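Local structure of phospholipase C-beta (PLC-beta) (Sepia officinalis, 3QR0) at residues A[743-748]-A[762-767]; A[73-78]-A[132-137]; A[170-175]-A[208-213]; A[439-444]-A[460-465]; A[645-650]-A[711-716]. The protein belongs to the phospholipase C-beta family and combines a PH domain, EF-hand-like helices, a TIM-barrel core built from X and Y halves that holds calcium, and a C2 domain. All coordinates share one frame; numbering follows the deposited sequence. Where two conformers were deposited one is given.

Interaction 1: A[743-748]-A[762-767]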
# COMPACT_ATOMS: atom_id res chain seq x y z
N PRO A 743 15.84 -1.92 -13.49
CA PRO A 743 15.93 -3.11 -14.33
C PRO A 743 16.92 -4.15 -13.79
O PRO A 743 17.50 -3.98 -12.72
CB PRO A 743 16.41 -2.55 -15.66
CG PRO A 743 17.28 -1.41 -15.27
CD PRO A 743 16.65 -0.81 -14.04
N GLY A 744 17.08 -5.23 -14.55
CA GLY A 744 18.08 -6.26 -14.26
C GLY A 744 17.52 -7.43 -13.49
O GLY A 744 16.30 -7.63 -13.44
N TYR A 745 18.42 -8.20 -12.88
CA TYR A 745 18.03 -9.31 -12.03
C TYR A 745 17.57 -8.79 -10.68
O TYR A 745 18.33 -8.12 -9.97
CB TYR A 745 19.18 -10.30 -11.86
CG TYR A 745 19.51 -11.08 -13.11
CD1 TYR A 745 20.70 -10.87 -13.79
CD2 TYR A 745 18.62 -12.02 -13.62
CE1 TYR A 745 21.00 -11.57 -14.95
CE2 TYR A 745 18.91 -12.74 -14.78
CZ TYR A 745 20.10 -12.50 -15.44
OH TYR A 745 20.41 -13.20 -16.57
N ARG A 746 16.32 -9.09 -10.33
CA ARG A 746 15.74 -8.58 -9.09
C ARG A 746 14.97 -9.66 -8.36
O ARG A 746 14.23 -10.42 -8.98
CB ARG A 746 14.78 -7.43 -9.40
CG ARG A 746 15.41 -6.22 -10.06
CD ARG A 746 16.31 -5.42 -9.12
NE ARG A 746 17.07 -4.43 -9.87
CZ ARG A 746 17.88 -3.51 -9.35
NH1 ARG A 746 18.04 -3.42 -8.03
NH2 ARG A 746 18.52 -2.68 -10.16
N HIS A 747 15.15 -9.74 -7.05
CA HIS A 747 14.18 -10.41 -6.20
C HIS A 747 13.04 -9.45 -5.94
O HIS A 747 13.24 -8.25 -5.74
CB HIS A 747 14.80 -10.87 -4.88
CG HIS A 747 15.76 -12.01 -5.04
ND1 HIS A 747 17.09 -11.81 -5.34
CD2 HIS A 747 15.58 -13.35 -4.96
CE1 HIS A 747 17.69 -12.98 -5.43
NE2 HIS A 747 16.80 -13.93 -5.21
N VAL A 748 11.82 -10.00 -5.95
CA VAL A 748 10.61 -9.21 -5.82
C VAL A 748 9.79 -9.78 -4.66
O VAL A 748 8.96 -10.66 -4.86
CB VAL A 748 9.78 -9.28 -7.13
CG1 VAL A 748 8.58 -8.35 -7.06
CG2 VAL A 748 10.65 -8.94 -8.33
N SER A 762 8.80 -14.58 -2.47
CA SER A 762 9.43 -13.71 -3.46
C SER A 762 9.42 -14.34 -4.84
O SER A 762 9.42 -15.56 -4.98
CB SER A 762 10.88 -13.43 -3.08
OG SER A 762 11.00 -12.94 -1.75
N VAL A 763 9.41 -13.49 -5.86
CA VAL A 763 9.66 -13.90 -7.24
C VAL A 763 11.04 -13.37 -7.63
O VAL A 763 11.39 -12.24 -7.27
CB VAL A 763 8.58 -13.38 -8.20
CG1 VAL A 763 9.01 -13.53 -9.66
CG2 VAL A 763 7.26 -14.12 -7.96
N PHE A 764 11.81 -14.18 -8.33
CA PHE A 764 13.07 -13.75 -8.92
C PHE A 764 12.84 -13.57 -10.43
O PHE A 764 12.32 -14.48 -11.09
CB PHE A 764 14.17 -14.77 -8.63
CG PHE A 764 15.53 -14.38 -9.16
CD1 PHE A 764 16.20 -13.27 -8.65
CD2 PHE A 764 16.16 -15.14 -10.14
CE1 PHE A 764 17.46 -12.91 -9.12
CE2 PHE A 764 17.42 -14.79 -10.62
CZ PHE A 764 18.07 -13.67 -10.11
N ALA A 765 13.19 -12.40 -10.94
CA ALA A 765 12.91 -12.04 -12.33
C ALA A 765 14.05 -11.23 -12.95
O ALA A 765 14.88 -10.66 -12.24
CB ALA A 765 11.61 -11.23 -12.40
N HIS A 766 14.08 -11.19 -14.28
CA HIS A 766 14.93 -10.24 -15.00
C HIS A 766 14.05 -9.20 -15.67
O HIS A 766 13.04 -9.53 -16.32
CB HIS A 766 15.81 -10.92 -16.04
CG HIS A 766 16.79 -10.00 -16.69
ND1 HIS A 766 16.49 -9.26 -17.81
CD2 HIS A 766 18.07 -9.68 -16.35
CE1 HIS A 766 17.55 -8.53 -18.15
NE2 HIS A 766 18.51 -8.76 -17.28
N ILE A 767 14.43 -7.94 -15.52
CA ILE A 767 13.64 -6.81 -16.00
C ILE A 767 14.46 -6.00 -16.99
O ILE A 767 15.58 -5.57 -16.69
CB ILE A 767 13.22 -5.90 -14.84
CG1 ILE A 767 12.40 -6.69 -13.82
CG2 ILE A 767 12.45 -4.67 -15.37
CD1 ILE A 767 12.05 -5.90 -12.58
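CG lies anti to the backbone N in Phe764 (chi1 -178°) and likewise in His766, whereas in Tyr745 and His747 it lies anti to the carbonyl carbon; these torsions gather the four rings into an aromatic cluster on one face of the sheet. His766 turns an edge to the ring of Tyr745, a T-shaped pair with planes at 69°: CD2 of His766 stands over the ring centre and comes to 3.5 Å from Tyr745 CE2. Phe764 approaches His747 obliquely, its CD1 over the imidazole face at 3.6 Å from His747 NE2. Phe764 CZ also reaches Tyr745 CD2 at 3.9 Å, though those two nearly parallel rings are slid apart and barely overlap. The polar ends are tied to the EF-hand region: Tyr745 OH bonds Glu237, while His747 bonds Leu306 O through ND1 and Arg228 through NE2.

Six backbone hydrogen bonds fix the antiparallel register. Gly744 N to Ile767 O is short and straight (2.6 Å, 178°), with the N-H on a lone pair in the carbonyl plane; Val748 N to Val763 O is equally short, 2.6 Å, but clearly bent. On the face opposite the rings, Arg746 folds back along its own segment and grips Pro743 O side-on, from NE at 2.9 Å and NH2 at 3.0 Å, with the oxygen practically in the guanidinium plane. The pairing joins edge strand 746-751 to strand 761-771 in one sheet of the C2 beta-sandwich, whose aromatic face packs on helices 230-238 and 299-307.

Interaction 2: A[73-78]-A[132-137]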
# COMPACT_ATOMS: atom_id res chain seq x y z
N ILE A 73 -1.70 0.83 17.23
CA ILE A 73 -1.55 0.65 18.66
C ILE A 73 -1.94 1.98 19.29
O ILE A 73 -1.49 3.04 18.84
CB ILE A 73 -0.12 0.19 19.06
CG1 ILE A 73 0.01 0.11 20.58
CG2 ILE A 73 0.95 1.09 18.44
CD1 ILE A 73 1.25 -0.64 21.05
N ARG A 74 -2.81 1.91 20.29
CA ARG A 74 -3.40 3.10 20.91
C ARG A 74 -3.27 3.03 22.41
O ARG A 74 -3.24 1.94 22.98
CB ARG A 74 -4.89 3.18 20.56
CG ARG A 74 -5.16 3.30 19.09
CD ARG A 74 -6.56 2.88 18.72
NE ARG A 74 -6.63 2.66 17.28
CZ ARG A 74 -7.65 2.10 16.64
NH1 ARG A 74 -8.75 1.72 17.30
NH2 ARG A 74 -7.57 1.94 15.33
N CYS A 75 -3.21 4.19 23.05
CA CYS A 75 -3.12 4.24 24.51
C CYS A 75 -3.99 5.36 25.06
O CYS A 75 -4.53 6.18 24.32
CB CYS A 75 -1.67 4.43 24.95
SG CYS A 75 -0.94 6.02 24.49
N ALA A 76 -4.14 5.36 26.39
CA ALA A 76 -4.89 6.40 27.09
C ALA A 76 -6.32 6.49 26.57
O ALA A 76 -7.01 5.46 26.45
CB ALA A 76 -4.16 7.74 26.99
N LYS A 77 -6.77 7.69 26.23
CA LYS A 77 -8.16 7.92 25.84
C LYS A 77 -8.58 7.16 24.57
O LYS A 77 -9.76 6.92 24.36
CB LYS A 77 -8.46 9.42 25.70
CG LYS A 77 -7.81 10.11 24.51
CD LYS A 77 -8.01 11.62 24.58
CE LYS A 77 -7.99 12.25 23.19
NZ LYS A 77 -8.19 13.73 23.25
N TYR A 78 -7.61 6.79 23.74
CA TYR A 78 -7.88 6.04 22.51
C TYR A 78 -7.81 4.51 22.67
O TYR A 78 -8.15 3.78 21.74
CB TYR A 78 -6.92 6.49 21.40
CG TYR A 78 -7.15 7.91 20.95
CD1 TYR A 78 -8.42 8.33 20.56
CD2 TYR A 78 -6.11 8.84 20.90
CE1 TYR A 78 -8.66 9.63 20.14
CE2 TYR A 78 -6.34 10.15 20.47
CZ TYR A 78 -7.62 10.53 20.09
OH TYR A 78 -7.88 11.81 19.66
N LYS A 132 5.05 5.28 25.56
CA LYS A 132 6.31 4.92 24.89
C LYS A 132 6.14 3.71 23.97
O LYS A 132 6.61 3.73 22.83
CB LYS A 132 7.42 4.65 25.90
CG LYS A 132 8.77 4.34 25.25
CD LYS A 132 9.94 4.92 26.03
CE LYS A 132 11.21 4.99 25.18
NZ LYS A 132 11.04 5.76 23.92
N TRP A 133 5.49 2.66 24.45
CA TRP A 133 5.26 1.46 23.63
C TRP A 133 4.38 1.77 22.42
O TRP A 133 4.64 1.29 21.32
CB TRP A 133 4.65 0.31 24.44
CG TRP A 133 5.67 -0.45 25.20
CD1 TRP A 133 6.25 -0.09 26.37
CD2 TRP A 133 6.24 -1.71 24.83
NE1 TRP A 133 7.15 -1.04 26.77
CE2 TRP A 133 7.17 -2.05 25.84
CE3 TRP A 133 6.06 -2.58 23.76
CZ2 TRP A 133 7.92 -3.23 25.80
CZ3 TRP A 133 6.81 -3.76 23.72
CH2 TRP A 133 7.72 -4.07 24.73
N SER A 134 3.34 2.58 22.63
CA SER A 134 2.43 2.95 21.55
C SER A 134 3.15 3.71 20.43
O SER A 134 2.94 3.42 19.25
CB SER A 134 1.28 3.79 22.09
OG SER A 134 0.24 3.89 21.12
N GLU A 135 4.00 4.66 20.81
CA GLU A 135 4.74 5.45 19.82
C GLU A 135 5.80 4.61 19.10
O GLU A 135 5.96 4.72 17.89
CB GLU A 135 5.39 6.66 20.47
CG GLU A 135 4.38 7.68 20.94
CD GLU A 135 5.00 8.85 21.68
OE1 GLU A 135 5.89 8.61 22.53
OE2 GLU A 135 4.58 9.99 21.43
N GLU A 136 6.50 3.77 19.85
CA GLU A 136 7.58 2.97 19.27
C GLU A 136 7.04 1.89 18.34
O GLU A 136 7.50 1.78 17.20
CB GLU A 136 8.44 2.34 20.37
CG GLU A 136 9.34 3.33 21.10
CD GLU A 136 10.36 4.01 20.20
OE1 GLU A 136 10.90 3.34 19.29
OE2 GLU A 136 10.62 5.22 20.40
N VAL A 137 6.08 1.11 18.82
CA VAL A 137 5.53 0.00 18.04
C VAL A 137 4.84 0.50 16.76
O VAL A 137 4.98 -0.13 15.71
CB VAL A 137 4.57 -0.86 18.87
CG1 VAL A 137 3.87 -1.89 17.99
CG2 VAL A 137 5.33 -1.54 19.99
O HOH W 1 0.46 5.43 18.22
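Ile73 O is the best-held polar atom: water 1 donates to it at 3.1 Å and Lys406 NZ adds a weak bond, while Ser134 OG lies 3.0 Å from the same Ile73 O. Water 1 also donates weakly to Ser134 O, so a solvent molecule bridges the two backbones. The contact belongs to the PH domain, where helix 127-141 packs on edge strand 70-75 of the antiparallel sheet; the short axes approach to 7.5 Å and run nearly antiparallel, at 158°.

Apolar packing centres on Ile73. Its CG1 is anti to the backbone N (chi1 176°) and, with chi2 also extended (166°), CD1 reaches along the helix surface to 3.9 Å from Trp133 O and 4.0 Å from Val137 CB. The same chi1 puts CG2 in the crowded position between N and the carbonyl carbon, where it presses tightly on the helix backbone, 3.2 Å from Ser134 O. On the other side of the strand Arg74 points away from the helix and forms a salt bridge with Glu354. Trp133 likewise leads away, its NE1 bonding Asp26. Two residues after Ile73, Cys75 again turns to the helix, and its SG meets Ser134 CB at 4.0 Å.

Interaction 3: A[170-175]-A[208-213]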
# COMPACT_ATOMS: atom_id res chain seq x y z
N ASN A 170 19.38 -20.22 25.54
CA ASN A 170 20.48 -20.00 24.60
C ASN A 170 20.63 -21.10 23.55
O ASN A 170 21.74 -21.40 23.10
CB ASN A 170 21.79 -19.78 25.36
CG ASN A 170 21.76 -18.53 26.24
OD1 ASN A 170 21.20 -17.50 25.86
ND2 ASN A 170 22.37 -18.62 27.42
N LYS A 171 19.51 -21.70 23.15
CA LYS A 171 19.52 -22.75 22.13
C LYS A 171 18.32 -22.59 21.20
O LYS A 171 17.23 -22.22 21.63
CB LYS A 171 19.48 -24.13 22.78
CG LYS A 171 20.74 -24.50 23.55
CD LYS A 171 20.61 -25.84 24.24
CE LYS A 171 21.95 -26.30 24.81
NZ LYS A 171 21.86 -27.62 25.49
N ILE A 172 18.55 -22.88 19.92
CA ILE A 172 17.51 -22.79 18.90
C ILE A 172 17.02 -24.20 18.58
O ILE A 172 17.76 -25.00 18.01
CB ILE A 172 18.03 -22.14 17.60
CG1 ILE A 172 18.47 -20.69 17.85
CG2 ILE A 172 16.96 -22.16 16.52
CD1 ILE A 172 19.79 -20.53 18.59
N PRO A 173 15.77 -24.53 18.96
CA PRO A 173 15.28 -25.88 18.67
C PRO A 173 15.07 -26.11 17.17
O PRO A 173 14.58 -25.21 16.48
CB PRO A 173 13.97 -25.97 19.46
CG PRO A 173 13.57 -24.59 19.77
CD PRO A 173 14.78 -23.70 19.68
N VAL A 174 15.45 -27.29 16.69
CA VAL A 174 15.25 -27.65 15.28
C VAL A 174 13.76 -27.63 14.95
O VAL A 174 13.37 -27.21 13.86
CB VAL A 174 15.82 -29.05 14.96
CG1 VAL A 174 15.43 -29.49 13.55
CG2 VAL A 174 17.34 -29.07 15.13
N LYS A 175 12.95 -28.08 15.90
CA LYS A 175 11.49 -28.00 15.83
C LYS A 175 11.01 -26.59 15.44
O LYS A 175 10.07 -26.45 14.65
CB LYS A 175 10.90 -28.41 17.18
CG LYS A 175 9.39 -28.43 17.27
CD LYS A 175 8.95 -29.11 18.56
CE LYS A 175 7.45 -29.07 18.73
NZ LYS A 175 7.01 -29.92 19.88
N ILE A 208 20.19 -26.14 18.54
CA ILE A 208 21.48 -25.57 18.16
C ILE A 208 21.89 -24.48 19.14
O ILE A 208 21.07 -23.65 19.53
CB ILE A 208 21.44 -24.97 16.74
CG1 ILE A 208 20.85 -25.98 15.74
CG2 ILE A 208 22.83 -24.53 16.31
CD1 ILE A 208 20.75 -25.44 14.33
N ASP A 209 23.17 -24.46 19.53
CA ASP A 209 23.68 -23.44 20.43
C ASP A 209 23.69 -22.07 19.75
O ASP A 209 24.01 -21.97 18.56
CB ASP A 209 25.11 -23.78 20.89
CG ASP A 209 25.16 -24.99 21.81
OD1 ASP A 209 26.28 -25.48 22.08
OD2 ASP A 209 24.10 -25.46 22.27
N LEU A 210 23.34 -21.03 20.51
CA LEU A 210 23.35 -19.66 20.01
C LEU A 210 24.72 -19.29 19.44
O LEU A 210 24.80 -18.60 18.42
CB LEU A 210 22.97 -18.67 21.11
CG LEU A 210 22.94 -17.18 20.73
CD1 LEU A 210 21.99 -16.94 19.56
CD2 LEU A 210 22.55 -16.33 21.92
N LYS A 211 25.78 -19.75 20.11
CA LYS A 211 27.16 -19.50 19.67
C LYS A 211 27.39 -19.95 18.23
O LYS A 211 27.96 -19.21 17.43
CB LYS A 211 28.15 -20.23 20.58
CG LYS A 211 28.19 -19.73 22.02
CD LYS A 211 28.78 -20.77 22.96
CE LYS A 211 28.64 -20.34 24.41
NZ LYS A 211 29.24 -21.32 25.35
N ALA A 212 26.92 -21.16 17.91
CA ALA A 212 27.10 -21.74 16.58
C ALA A 212 26.08 -21.22 15.56
O ALA A 212 26.21 -21.47 14.36
CB ALA A 212 27.03 -23.26 16.66
N PHE A 213 25.07 -20.49 16.04
CA PHE A 213 23.96 -20.03 15.20
C PHE A 213 24.13 -18.55 14.83
O PHE A 213 23.35 -17.70 15.24
CB PHE A 213 22.64 -20.27 15.94
CG PHE A 213 21.44 -20.33 15.04
CD1 PHE A 213 21.12 -21.49 14.36
CD2 PHE A 213 20.60 -19.23 14.90
CE1 PHE A 213 19.99 -21.56 13.55
CE2 PHE A 213 19.48 -19.28 14.08
CZ PHE A 213 19.18 -20.45 13.41
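Three backbone hydrogen bonds define this contact as the short antiparallel pairing that links the two loops of an EF-hand pair, here strands 171-173 and 207-209 of the EF-hand-like region. Ile172 and Ile208 form a hydrogen-bonded pair: Ile172 N reaches Ile208 O at 2.7 Å, nearly straight and in the carbonyl plane, and Ile208 N returns to Ile172 O at 2.7 Å, coming from above that carbonyl plane. Leu210 N adds a third bond to Asn170 O at 3.1 Å, also from above the plane. Lys171 and Asp209, between these, are a non-hydrogen-bonded pair.

The one pair of opposite charges across the segments lies on the exposed face, with Lys171 and Asp209. The extended chain of Lys171 lies alongside Asp209, pointing the same way, so Asp209 OD2 touches Lys171 CE at 3.4 Å while Lys171 NZ stays 4.5 Å from that OD2, beyond a salt bridge; any attraction is probably modest.

Apolar contacts occupy the buried face, where Ile172 and Ile208 both rest on Ile177 of helix 174-181. Phe213 crosses Ile172 at about a right angle and also stacks on Trp200. Anti to the carbonyl carbon (chi1 -63°), CG1 of Ile172 is set over the Phe213 ring, and the bend at chi2 (75°) turns CD1 to 3.9 Å from Phe213 CB. CG1 makes a CH-pi contact over the ring face, 4.1 Å from the centroid of Phe213 and 16° off its normal.

Interaction 4: A[439-444]-A[460-465]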
# COMPACT_ATOMS: atom_id res chain seq x y z
N LEU A 439 -7.47 21.42 13.53
CA LEU A 439 -7.30 20.67 12.28
C LEU A 439 -8.26 21.12 11.18
O LEU A 439 -7.96 20.99 10.00
CB LEU A 439 -7.49 19.17 12.51
CG LEU A 439 -6.64 18.49 13.58
CD1 LEU A 439 -7.05 17.02 13.73
CD2 LEU A 439 -5.15 18.62 13.26
N LEU A 440 -9.43 21.63 11.57
CA LEU A 440 -10.45 22.01 10.62
C LEU A 440 -10.08 23.30 9.89
O LEU A 440 -9.84 24.33 10.53
CB LEU A 440 -11.79 22.19 11.33
CG LEU A 440 -13.02 22.43 10.46
CD1 LEU A 440 -13.23 21.28 9.47
CD2 LEU A 440 -14.24 22.62 11.35
N LEU A 441 -10.04 23.24 8.56
CA LEU A 441 -9.80 24.44 7.75
C LEU A 441 -11.14 25.10 7.47
O LEU A 441 -11.81 24.80 6.48
CB LEU A 441 -9.08 24.10 6.43
CG LEU A 441 -8.60 25.33 5.66
CD1 LEU A 441 -7.39 25.97 6.35
CD2 LEU A 441 -8.27 24.99 4.22
N ASP A 442 -11.54 26.00 8.36
CA ASP A 442 -12.85 26.64 8.30
C ASP A 442 -12.81 28.03 7.64
O ASP A 442 -13.83 28.71 7.60
CB ASP A 442 -13.47 26.72 9.70
CG ASP A 442 -12.65 27.57 10.66
OD1 ASP A 442 -11.55 28.03 10.28
OD2 ASP A 442 -13.10 27.78 11.80
N LYS A 443 -11.64 28.42 7.14
CA LYS A 443 -11.43 29.73 6.51
C LYS A 443 -10.36 29.65 5.42
O LYS A 443 -9.44 28.83 5.52
CB LYS A 443 -10.94 30.73 7.56
CG LYS A 443 -12.04 31.45 8.34
CD LYS A 443 -11.47 32.62 9.15
CE LYS A 443 -10.70 33.61 8.27
NZ LYS A 443 -10.59 34.96 8.88
N PRO A 444 -10.44 30.53 4.40
CA PRO A 444 -9.35 30.61 3.42
C PRO A 444 -8.03 31.05 4.07
O PRO A 444 -8.04 31.78 5.05
CB PRO A 444 -9.83 31.69 2.44
CG PRO A 444 -11.30 31.76 2.63
CD PRO A 444 -11.55 31.43 4.06
N TYR A 460 1.41 21.28 0.92
CA TYR A 460 2.34 21.77 1.93
C TYR A 460 1.70 22.90 2.77
O TYR A 460 1.86 22.93 3.99
CB TYR A 460 3.64 22.26 1.28
CG TYR A 460 4.75 22.52 2.27
CD1 TYR A 460 5.52 21.48 2.78
CD2 TYR A 460 5.02 23.81 2.70
CE1 TYR A 460 6.54 21.72 3.69
CE2 TYR A 460 6.04 24.06 3.61
CZ TYR A 460 6.79 23.01 4.10
OH TYR A 460 7.80 23.25 5.01
N ASP A 461 0.96 23.79 2.11
CA ASP A 461 0.27 24.88 2.81
C ASP A 461 -0.75 24.33 3.80
O ASP A 461 -1.01 24.96 4.82
CB ASP A 461 -0.49 25.78 1.83
CG ASP A 461 0.41 26.56 0.91
OD1 ASP A 461 1.59 26.82 1.27
OD2 ASP A 461 -0.06 26.92 -0.20
N LEU A 462 -1.31 23.17 3.49
CA LEU A 462 -2.45 22.63 4.22
C LEU A 462 -2.13 21.37 5.02
O LEU A 462 -3.03 20.59 5.32
CB LEU A 462 -3.60 22.37 3.25
CG LEU A 462 -4.16 23.61 2.54
CD1 LEU A 462 -5.29 23.22 1.61
CD2 LEU A 462 -4.63 24.64 3.55
N ARG A 463 -0.87 21.18 5.39
CA ARG A 463 -0.49 20.05 6.23
C ARG A 463 -1.27 20.08 7.53
O ARG A 463 -1.49 21.15 8.11
CB ARG A 463 1.01 20.06 6.53
CG ARG A 463 1.88 19.60 5.39
CD ARG A 463 3.35 19.79 5.74
NE ARG A 463 3.63 21.21 5.94
CZ ARG A 463 4.65 21.70 6.65
NH1 ARG A 463 5.52 20.89 7.25
NH2 ARG A 463 4.80 23.01 6.76
N LYS A 464 -1.70 18.90 7.98
CA LYS A 464 -2.46 18.74 9.22
C LYS A 464 -3.79 19.51 9.20
O LYS A 464 -4.25 19.97 10.24
CB LYS A 464 -1.61 19.17 10.43
CG LYS A 464 -0.29 18.41 10.57
CD LYS A 464 -0.38 17.30 11.60
CE LYS A 464 -0.32 17.85 13.02
NZ LYS A 464 -1.00 16.95 13.98
N LYS A 465 -4.39 19.64 8.02
CA LYS A 465 -5.70 20.28 7.89
C LYS A 465 -6.73 19.33 7.27
O LYS A 465 -6.40 18.53 6.39
CB LYS A 465 -5.61 21.56 7.06
CG LYS A 465 -4.70 22.64 7.66
CD LYS A 465 -5.26 23.21 8.94
CE LYS A 465 -4.31 24.20 9.59
NZ LYS A 465 -4.77 24.51 10.97
O HOH W 2 -7.33 25.37 10.47
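Packing is tightest where Leu439 and Leu441 meet 462-465, without any direct hydrogen bond between the segments. Leu441 CG is anti to the backbone N (chi1 -170°) and Leu462 CG anti to the carbonyl carbon, so the two side chains cross at about a right angle and meet tip to tip, CD2 of Leu441 3.7 Å from CD2 of Leu462; both also touch Leu467. Backbone meets backbone in a CA-H...O contact from Lys465 CA to Leu439 O, 3.2 Å. Beside it, Leu439 CD2 abuts Lys464 O at 3.4 Å.

The looser side is polar and watery. Lys465 bends at chi2 and carries NZ to water 2, which accepts from it at 2.7 Å and donates to Leu440 O at 2.7 Å; NZ also bonds Glu438 O, two partners that hold the ammonium in place. Farther out, Arg463 lays its guanidinium over the Tyr460 ring and sends NE to a lone pair of Tyr460 O, 3.1 Å away. Overlapping type I (460-463) and type II (462-465) turns shape this segment. The contact thus closes the loop between helix 422-436 and strand 466-469, a helix-to-strand connection of the TIM-barrel X half.

Interaction 5: A[645-650]-A[711-716]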
# COMPACT_ATOMS: atom_id res chain seq x y z
N ASP A 645 4.51 13.88 -27.88
CA ASP A 645 5.62 14.82 -28.05
C ASP A 645 6.09 15.28 -26.68
O ASP A 645 5.30 15.77 -25.88
CB ASP A 645 5.18 16.02 -28.89
CG ASP A 645 6.32 16.98 -29.20
OD1 ASP A 645 7.40 16.53 -29.65
OD2 ASP A 645 6.12 18.21 -29.02
N GLY A 646 7.39 15.11 -26.41
CA GLY A 646 7.98 15.53 -25.13
C GLY A 646 8.02 14.44 -24.08
O GLY A 646 8.53 14.67 -22.98
N VAL A 647 7.48 13.27 -24.40
CA VAL A 647 7.47 12.12 -23.49
C VAL A 647 8.08 10.93 -24.21
O VAL A 647 7.58 10.51 -25.25
CB VAL A 647 6.03 11.76 -23.06
CG1 VAL A 647 6.02 10.49 -22.22
CG2 VAL A 647 5.39 12.93 -22.30
N VAL A 648 9.15 10.37 -23.65
CA VAL A 648 9.83 9.26 -24.29
C VAL A 648 9.09 7.96 -24.00
O VAL A 648 8.85 7.61 -22.84
CB VAL A 648 11.31 9.15 -23.86
CG1 VAL A 648 12.00 8.01 -24.59
CG2 VAL A 648 12.04 10.47 -24.14
N ALA A 649 8.71 7.27 -25.07
CA ALA A 649 8.04 5.98 -24.96
C ALA A 649 9.04 4.94 -24.48
O ALA A 649 10.25 5.10 -24.66
CB ALA A 649 7.45 5.57 -26.31
N GLY A 650 8.53 3.88 -23.87
CA GLY A 650 9.37 2.86 -23.24
C GLY A 650 9.11 1.46 -23.76
O GLY A 650 8.13 1.22 -24.46
N VAL A 711 5.49 0.98 -24.72
CA VAL A 711 4.73 1.67 -23.69
C VAL A 711 4.72 3.16 -24.03
O VAL A 711 5.73 3.85 -23.85
CB VAL A 711 5.33 1.45 -22.30
CG1 VAL A 711 4.45 2.10 -21.23
CG2 VAL A 711 5.51 -0.04 -22.03
N VAL A 712 3.59 3.65 -24.54
CA VAL A 712 3.46 5.04 -24.96
C VAL A 712 3.71 6.06 -23.85
O VAL A 712 4.42 7.04 -24.07
CB VAL A 712 2.07 5.31 -25.58
CG1 VAL A 712 1.79 6.81 -25.67
CG2 VAL A 712 1.97 4.66 -26.96
N LEU A 713 3.16 5.82 -22.66
CA LEU A 713 3.28 6.76 -21.54
C LEU A 713 3.72 6.05 -20.26
O LEU A 713 2.90 5.75 -19.39
CB LEU A 713 1.96 7.51 -21.32
CG LEU A 713 2.08 9.02 -21.07
CD1 LEU A 713 3.01 9.32 -19.92
CD2 LEU A 713 2.53 9.74 -22.34
N PRO A 714 5.03 5.78 -20.14
CA PRO A 714 5.54 5.05 -18.98
C PRO A 714 5.17 5.65 -17.61
O PRO A 714 4.86 4.91 -16.69
CB PRO A 714 7.06 5.09 -19.20
CG PRO A 714 7.22 5.16 -20.67
CD PRO A 714 6.09 6.04 -21.13
N ASP A 715 5.20 6.98 -17.48
CA ASP A 715 4.97 7.60 -16.17
C ASP A 715 3.53 7.51 -15.67
O ASP A 715 3.28 7.77 -14.50
CB ASP A 715 5.45 9.06 -16.16
CG ASP A 715 6.98 9.17 -16.16
OD1 ASP A 715 7.68 8.16 -15.89
OD2 ASP A 715 7.48 10.28 -16.44
N LEU A 716 2.59 7.13 -16.54
CA LEU A 716 1.21 6.83 -16.12
C LEU A 716 0.97 5.33 -15.87
O LEU A 716 -0.13 4.93 -15.49
CB LEU A 716 0.21 7.34 -17.17
CG LEU A 716 -0.00 8.86 -17.26
CD1 LEU A 716 -0.94 9.18 -18.40
CD2 LEU A 716 -0.55 9.44 -15.95
O HOH W 3 5.25 8.99 -25.79
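The Ala649-Gly650 peptide is the flat group here, with the puckered Pro714 ring set over one face of it. CG of Pro714 comes nearest, 3.7 Å from Gly650 N, and its CD rests 3.6 Å from Val648 O. At the edge of that same peptide, Gly650 N-H points to Val711 O at 2.8 Å, nearly straight at 171° and in the carbonyl plane. The return bond, Val711 N to Gly650 O at 2.7 Å, arrives 28° above the carbonyl plane; together they make one antiparallel hydrogen-bonded pair. Gly650, with no side chain on the face toward Pro714, lets the ring come this close.

Past the pair the backbones diverge, and water 3 spans them by donating to Val647 O at 2.8 Å and to Val712 O at 2.7 Å. Val647 CG1, anti to its backbone N, crosses Leu713 at about a right angle and touches CD2 of Leu713 at 3.6 Å. CB of Leu713 starts away from 645-650, and an unusual chi1 of -136° helps bring its CD atoms back to Val647. Asp681 takes the N-H groups of Val712 and Leu713 on its two carboxylate oxygens. The pairing sits where strand 650-660 begins and edge strand 706-711 ends in the C2 sheet, with Phe628 of helix 627-630 packed against both Val647 and Leu713.

Along the chain the contacts close in series, interaction 2, then 3, 4, 5 and 1, and none touches another. Interactions 1 and 5 share one four-stranded C2 sheet, ordered 706-711, 650-660, 761-771, 746-751: each involves an edge strand, and their centres lie 23 Å apart. Interaction 2 in the PH domain and interaction 4 in the X half of the barrel come closest by nearest atoms, about 8 Å, although their centres are 26 Å apart. Interaction 3 is peripheral, 55 Å from interaction 4 centre to centre. The contacts are thus each local to one domain, while the aromatic face of interaction 1 also binds the C2 domain to EF-hand-like helices.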